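Local coordinates for kelch repeat and BTB domain-containing protein A55 (Vaccinia virus WR, PDB 6I2M) that probably acts as a substrate-specific adapter of CUL3-containing E3 ubiquitin ligases, helping the virus direct host proteins to proteasomal degradation, at residues A[13-18]-A[30-35]; A[23-28]-A[70-75]. One frame throughout, in Å; residues are numbered along the deposited sequence.

Contact 1: residues A[13-18]-A[30-35]; sequences GFRNSG and ERINAH
The last turn of helix 4-17 lies beside the C-terminal end of strand 30-34, the backbones coming closest where Arg15 CA is 5.9 Å from Ala34 CA. This joins the N-terminal helix of the BTB/POZ domain to a strand of its sheet. Gly18 follows the helix with a phi of 100°, which glycine adopts easily. Arg15 takes part in every close approach between the two segments. Its chi1 of 179° sets CG opposite the backbone N, and the extended chain then runs alongside the strand, where its CG lies 3.5 Å from Asn33 O. That carbonyl oxygen is at the guanidinium edge, in its plane, but 3.8 Å from Arg15 NE, and no hydrogen bond crosses between the segments. Further out, Arg15 NH2 lies 3.9 Å from Ile32 CG2, the two side chains pointing the same way. A long arginine suits this place: its CG lies against the strand backbone while NH1 reaches a salt bridge with Asp77, and the group makes a cation-pi contact with Tyr80. His35, the N-cap residue of helix 36-42, is held at both ring nitrogens, ND1 by Tyr80 OH and NE2 by Arg19 O. Leu37 of the second subunit packs on Phe14 and His35, consistent with the dimers BTB domains commonly form. Fixed in rotation by its two bonds, the imidazole presents its edge to the helix, with His35 CE1 3.9 Å from Arg15 CB.

Contact 2: residues A[23-28]-A[70-75]; sequences ISIVIN and QSVNDL
Ser71 OG, on the helical turn that brings Val72 up to Ile25 and Ile27, is gripped by two groups of helix 91-101, Thr97 OG1 and Tyr93 O. A small hydroxyl suits this buried spot: it takes little space and its polar atom is satisfied by the neighbouring helix. Val72, the next residue, points instead toward the strand. Helix 69-79 thus touches both helix 91-101 and one face of the BTB-domain sheet. Strand alternation puts Ile25 and Ile27 on that same face. Ile27 and Val72 meet tip to tip, with Ile27 CD1 3.9 Å from Val72 CG1 and equally near its CB. The valine torsion explains which methyl is used: chi1 of 176° swings CG1 away from the backbone N and out to the strand. Ile25 adds a looser touch, its CG2 4.3 Å from Val72 CG1. The long isoleucine branch helps span a backbone separation of 8.8 Å between Ile27 CA and Val72 CA, and the compact beta-branched valine presents a methyl close to the helix backbone. Leu67 and Thr97 also touch Val72, while Ile32 of the neighbouring strand packs on Ile27. All three residues that meet here are buried, and no polar bond joins the two segments; their cohesion therefore rests on the hydrophobic effect and dispersion, which lack the directionality of hydrogen bonds.

Overall arrangement
From the N terminus the chain leaves helix 4-17, makes strand 23-27, turns back along strand 30-34 and only much later reaches helix 69-79. Contact 1 closes the shorter loop, returning residues 30-35 to the end of the first helix; contact 2 closes the longer one, from 23-28 to 70-75. Because their segments alternate, the two loops cross. The antiparallel strands join them: Ile25 N is 2.9 Å from Ile32 O, a probable backbone hydrogen bond, and Ser24 OG probably bonds Asn33 OD1. The centres of contacts 1 and 2 are about 11 Å apart. Both are structural packing within the BTB domain, the part that interacts with CUL3, and tie two helices to one sheet.

Contact 1: residues A[13-18]-A[30-35]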
loop_
_atom_site.group_PDB
_atom_site.type_symbol
_atom_site.label_atom_id
_atom_site.label_comp_id
_atom_site.label_asym_id
_atom_site.label_seq_id
_atom_site.Cartn_x
_atom_site.Cartn_y
_atom_site.Cartn_z
ATOM N N GLY A 13 -2.142 -1.912 11.412
ATOM C CA GLY A 13 -2.730 -2.696 12.492
ATOM C C GLY A 13 -1.674 -3.521 13.201
ATOM O O GLY A 13 -1.743 -3.702 14.419
ATOM N N PHE A 14 -0.676 -4.016 12.430
ATOM C CA PHE A 14 0.466 -4.785 12.930
ATOM C C PHE A 14 1.430 -3.851 13.672
ATOM O O PHE A 14 2.045 -4.263 14.655
ATOM C CB PHE A 14 1.215 -5.484 11.776
ATOM C CG PHE A 14 0.525 -6.626 11.056
ATOM C CD1 PHE A 14 -0.230 -7.561 11.757
ATOM C CD2 PHE A 14 0.713 -6.821 9.693
ATOM C CE1 PHE A 14 -0.840 -8.631 11.093
ATOM C CE2 PHE A 14 0.111 -7.895 9.033
ATOM C CZ PHE A 14 -0.660 -8.795 9.737
ATOM N N ARG A 15 1.556 -2.594 13.188
ATOM C CA ARG A 15 2.400 -1.532 13.742
ATOM C C ARG A 15 1.958 -1.170 15.170
ATOM O O ARG A 15 2.807 -1.025 16.052
ATOM C CB ARG A 15 2.360 -0.301 12.815
ATOM C CG ARG A 15 3.183 0.898 13.277
ATOM C CD ARG A 15 2.660 2.170 12.645
ATOM N NE ARG A 15 3.094 3.365 13.368
ATOM C CZ ARG A 15 2.572 4.577 13.199
ATOM N NH1 ARG A 15 1.583 4.767 12.332
ATOM N NH2 ARG A 15 3.028 5.606 13.900
ATOM N N ASN A 16 0.633 -1.039 15.386
ATOM C CA ASN A 16 0.026 -0.721 16.684
ATOM C C ASN A 16 0.151 -1.909 17.646
ATOM O O ASN A 16 0.362 -1.709 18.844
ATOM C CB ASN A 16 -1.449 -0.326 16.510
ATOM C CG ASN A 16 -1.695 0.859 15.599
ATOM O OD1 ASN A 16 -0.936 1.838 15.568
ATOM N ND2 ASN A 16 -2.779 0.802 14.840
ATOM N N SER A 17 0.025 -3.138 17.110
ATOM C CA SER A 17 0.128 -4.402 17.841
ATOM C C SER A 17 1.574 -4.691 18.267
ATOM O O SER A 17 1.793 -5.312 19.308
ATOM C CB SER A 17 -0.406 -5.547 16.983
ATOM O OG SER A 17 -0.301 -6.807 17.627
ATOM N N GLY A 18 2.532 -4.243 17.455
ATOM C CA GLY A 18 3.959 -4.447 17.686
ATOM C C GLY A 18 4.531 -5.582 16.860
ATOM O O GLY A 18 5.680 -5.984 17.064
ATOM N N GLU A 30 10.595 10.158 23.817
ATOM C CA GLU A 30 9.498 9.493 23.108
ATOM C C GLU A 30 10.010 8.420 22.140
ATOM O O GLU A 30 11.078 8.583 21.546
ATOM C CB GLU A 30 8.638 10.523 22.361
ATOM C CG GLU A 30 7.874 11.489 23.258
ATOM C CD GLU A 30 6.499 11.060 23.740
ATOM O OE1 GLU A 30 6.171 9.854 23.652
ATOM O OE2 GLU A 30 5.747 11.942 24.214
ATOM N N ARG A 31 9.234 7.328 21.978
ATOM C CA ARG A 31 9.575 6.201 21.104
ATOM C C ARG A 31 8.437 5.827 20.150
ATOM O O ARG A 31 7.286 5.710 20.579
ATOM C CB ARG A 31 9.992 4.974 21.934
ATOM C CG ARG A 31 11.407 5.048 22.491
ATOM C CD ARG A 31 11.708 3.860 23.381
ATOM N NE ARG A 31 13.126 3.791 23.738
ATOM C CZ ARG A 31 14.015 3.008 23.135
ATOM N NH1 ARG A 31 13.645 2.213 22.138
ATOM N NH2 ARG A 31 15.282 3.010 23.529
ATOM N N ILE A 32 8.767 5.642 18.854
ATOM C CA ILE A 32 7.822 5.245 17.801
ATOM C C ILE A 32 8.347 3.971 17.129
ATOM O O ILE A 32 9.438 3.986 16.556
ATOM C CB ILE A 32 7.540 6.371 16.754
ATOM C CG1 ILE A 32 7.236 7.737 17.414
ATOM C CG2 ILE A 32 6.412 5.954 15.790
ATOM C CD1 ILE A 32 7.685 8.954 16.594
ATOM N N ASN A 33 7.569 2.877 17.206
ATOM C CA ASN A 33 7.921 1.589 16.610
ATOM C C ASN A 33 7.303 1.444 15.219
ATOM O O ASN A 33 6.101 1.661 15.050
ATOM C CB ASN A 33 7.511 0.428 17.521
ATOM C CG ASN A 33 8.349 0.311 18.769
ATOM O OD1 ASN A 33 9.479 -0.192 18.746
ATOM N ND2 ASN A 33 7.812 0.764 19.890
ATOM N N ALA A 34 8.135 1.097 14.223
ATOM C CA ALA A 34 7.717 0.925 12.831
ATOM C C ALA A 34 8.497 -0.201 12.126
ATOM O O ALA A 34 9.224 -0.953 12.781
ATOM C CB ALA A 34 7.872 2.241 12.075
ATOM N N HIS A 35 8.324 -0.320 10.796
ATOM C CA HIS A 35 8.987 -1.320 9.957
ATOM C C HIS A 35 9.997 -0.633 9.029
ATOM O O HIS A 35 9.683 0.415 8.455
ATOM C CB HIS A 35 7.949 -2.115 9.145
ATOM C CG HIS A 35 6.839 -2.677 9.978
ATOM N ND1 HIS A 35 5.781 -1.889 10.397
ATOM C CD2 HIS A 35 6.662 -3.931 10.452
ATOM C CE1 HIS A 35 4.998 -2.685 11.107
ATOM N NE2 HIS A 35 5.488 -3.922 11.171
#

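Contact 2: residues A[23-28]-A[70-75]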
loop_
_atom_site.group_PDB
_atom_site.type_symbol
_atom_site.label_atom_id
_atom_site.label_comp_id
_atom_site.label_asym_id
_atom_site.label_seq_id
_atom_site.Cartn_x
_atom_site.Cartn_y
_atom_site.Cartn_z
ATOM N N ILE A 23 12.353 -1.668 13.825
ATOM C CA ILE A 23 12.987 -0.356 13.987
ATOM C C ILE A 23 12.212 0.535 14.980
ATOM O O ILE A 23 10.985 0.446 15.077
ATOM C CB ILE A 23 13.265 0.345 12.613
ATOM C CG1 ILE A 23 14.264 1.519 12.740
ATOM C CG2 ILE A 23 11.991 0.770 11.882
ATOM C CD1 ILE A 23 15.700 1.108 12.952
ATOM N N SER A 24 12.955 1.376 15.725
ATOM C CA SER A 24 12.423 2.313 16.713
ATOM C C SER A 24 13.055 3.698 16.533
ATOM O O SER A 24 14.276 3.810 16.395
ATOM C CB SER A 24 12.670 1.800 18.130
ATOM O OG SER A 24 12.126 0.507 18.338
ATOM N N ILE A 25 12.216 4.748 16.520
ATOM C CA ILE A 25 12.658 6.138 16.376
ATOM C C ILE A 25 12.575 6.835 17.737
ATOM O O ILE A 25 11.511 6.853 18.359
ATOM C CB ILE A 25 11.898 6.881 15.236
ATOM C CG1 ILE A 25 12.168 6.204 13.872
ATOM C CG2 ILE A 25 12.275 8.373 15.184
ATOM C CD1 ILE A 25 11.022 6.255 12.880
ATOM N N VAL A 26 13.714 7.380 18.198
ATOM C CA VAL A 26 13.843 8.056 19.489
ATOM C C VAL A 26 13.996 9.574 19.322
ATOM O O VAL A 26 14.939 10.045 18.679
ATOM C CB VAL A 26 14.970 7.423 20.360
ATOM C CG1 VAL A 26 15.234 8.236 21.627
ATOM C CG2 VAL A 26 14.639 5.979 20.718
ATOM N N ILE A 27 13.049 10.327 19.909
ATOM C CA ILE A 27 13.021 11.792 19.932
ATOM C C ILE A 27 12.980 12.190 21.412
ATOM O O ILE A 27 11.918 12.137 22.043
ATOM C CB ILE A 27 11.850 12.396 19.091
ATOM C CG1 ILE A 27 11.878 11.896 17.632
ATOM C CG2 ILE A 27 11.860 13.932 19.136
ATOM C CD1 ILE A 27 10.546 11.435 17.120
ATOM N N ASN A 28 14.165 12.529 21.967
ATOM C CA ASN A 28 14.408 12.909 23.365
ATOM C C ASN A 28 14.037 11.783 24.353
ATOM O O ASN A 28 14.932 11.058 24.796
ATOM C CB ASN A 28 13.746 14.254 23.732
ATOM C CG ASN A 28 14.254 15.433 22.938
ATOM O OD1 ASN A 28 15.433 15.804 23.002
ATOM N ND2 ASN A 28 13.368 16.061 22.181
ATOM N N GLN A 70 5.680 15.468 17.401
ATOM C CA GLN A 70 4.336 15.428 16.809
ATOM C C GLN A 70 4.394 15.478 15.279
ATOM O O GLN A 70 3.558 14.859 14.620
ATOM C CB GLN A 70 3.439 16.540 17.391
ATOM C CG GLN A 70 1.930 16.372 17.129
ATOM C CD GLN A 70 1.323 15.101 17.691
ATOM O OE1 GLN A 70 1.605 14.679 18.821
ATOM N NE2 GLN A 70 0.462 14.467 16.909
ATOM N N SER A 71 5.412 16.168 14.726
ATOM C CA SER A 71 5.663 16.273 13.292
ATOM C C SER A 71 6.104 14.909 12.738
ATOM O O SER A 71 5.488 14.424 11.791
ATOM C CB SER A 71 6.717 17.341 13.013
ATOM O OG SER A 71 6.982 17.470 11.628
ATOM N N VAL A 72 7.132 14.278 13.362
ATOM C CA VAL A 72 7.671 12.960 12.984
ATOM C C VAL A 72 6.577 11.879 13.094
ATOM O O VAL A 72 6.396 11.110 12.150
ATOM C CB VAL A 72 8.971 12.584 13.767
ATOM C CG1 VAL A 72 9.453 11.177 13.426
ATOM C CG2 VAL A 72 10.089 13.587 13.509
ATOM N N ASN A 73 5.832 11.858 14.224
ATOM C CA ASN A 73 4.745 10.910 14.505
ATOM C C ASN A 73 3.640 10.950 13.442
ATOM O O ASN A 73 3.220 9.893 12.967
ATOM C CB ASN A 73 4.164 11.145 15.908
ATOM C CG ASN A 73 3.208 10.070 16.361
ATOM O OD1 ASN A 73 3.611 8.988 16.802
ATOM N ND2 ASN A 73 1.917 10.344 16.259
ATOM N N ASP A 74 3.189 12.164 13.058
ATOM C CA ASP A 74 2.153 12.360 12.041
ATOM C C ASP A 74 2.652 12.016 10.642
ATOM O O ASP A 74 1.860 11.569 9.812
ATOM C CB ASP A 74 1.585 13.789 12.090
ATOM C CG ASP A 74 0.717 14.101 13.298
ATOM O OD1 ASP A 74 0.410 13.164 14.074
ATOM O OD2 ASP A 74 0.342 15.279 13.468
ATOM N N LEU A 75 3.964 12.213 10.387
ATOM C CA LEU A 75 4.594 11.886 9.109
ATOM C C LEU A 75 4.681 10.375 8.922
ATOM O O LEU A 75 4.494 9.902 7.804
ATOM C CB LEU A 75 5.972 12.545 8.964
ATOM C CG LEU A 75 5.971 14.013 8.536
ATOM C CD1 LEU A 75 7.277 14.673 8.871
ATOM C CD2 LEU A 75 5.692 14.163 7.060
#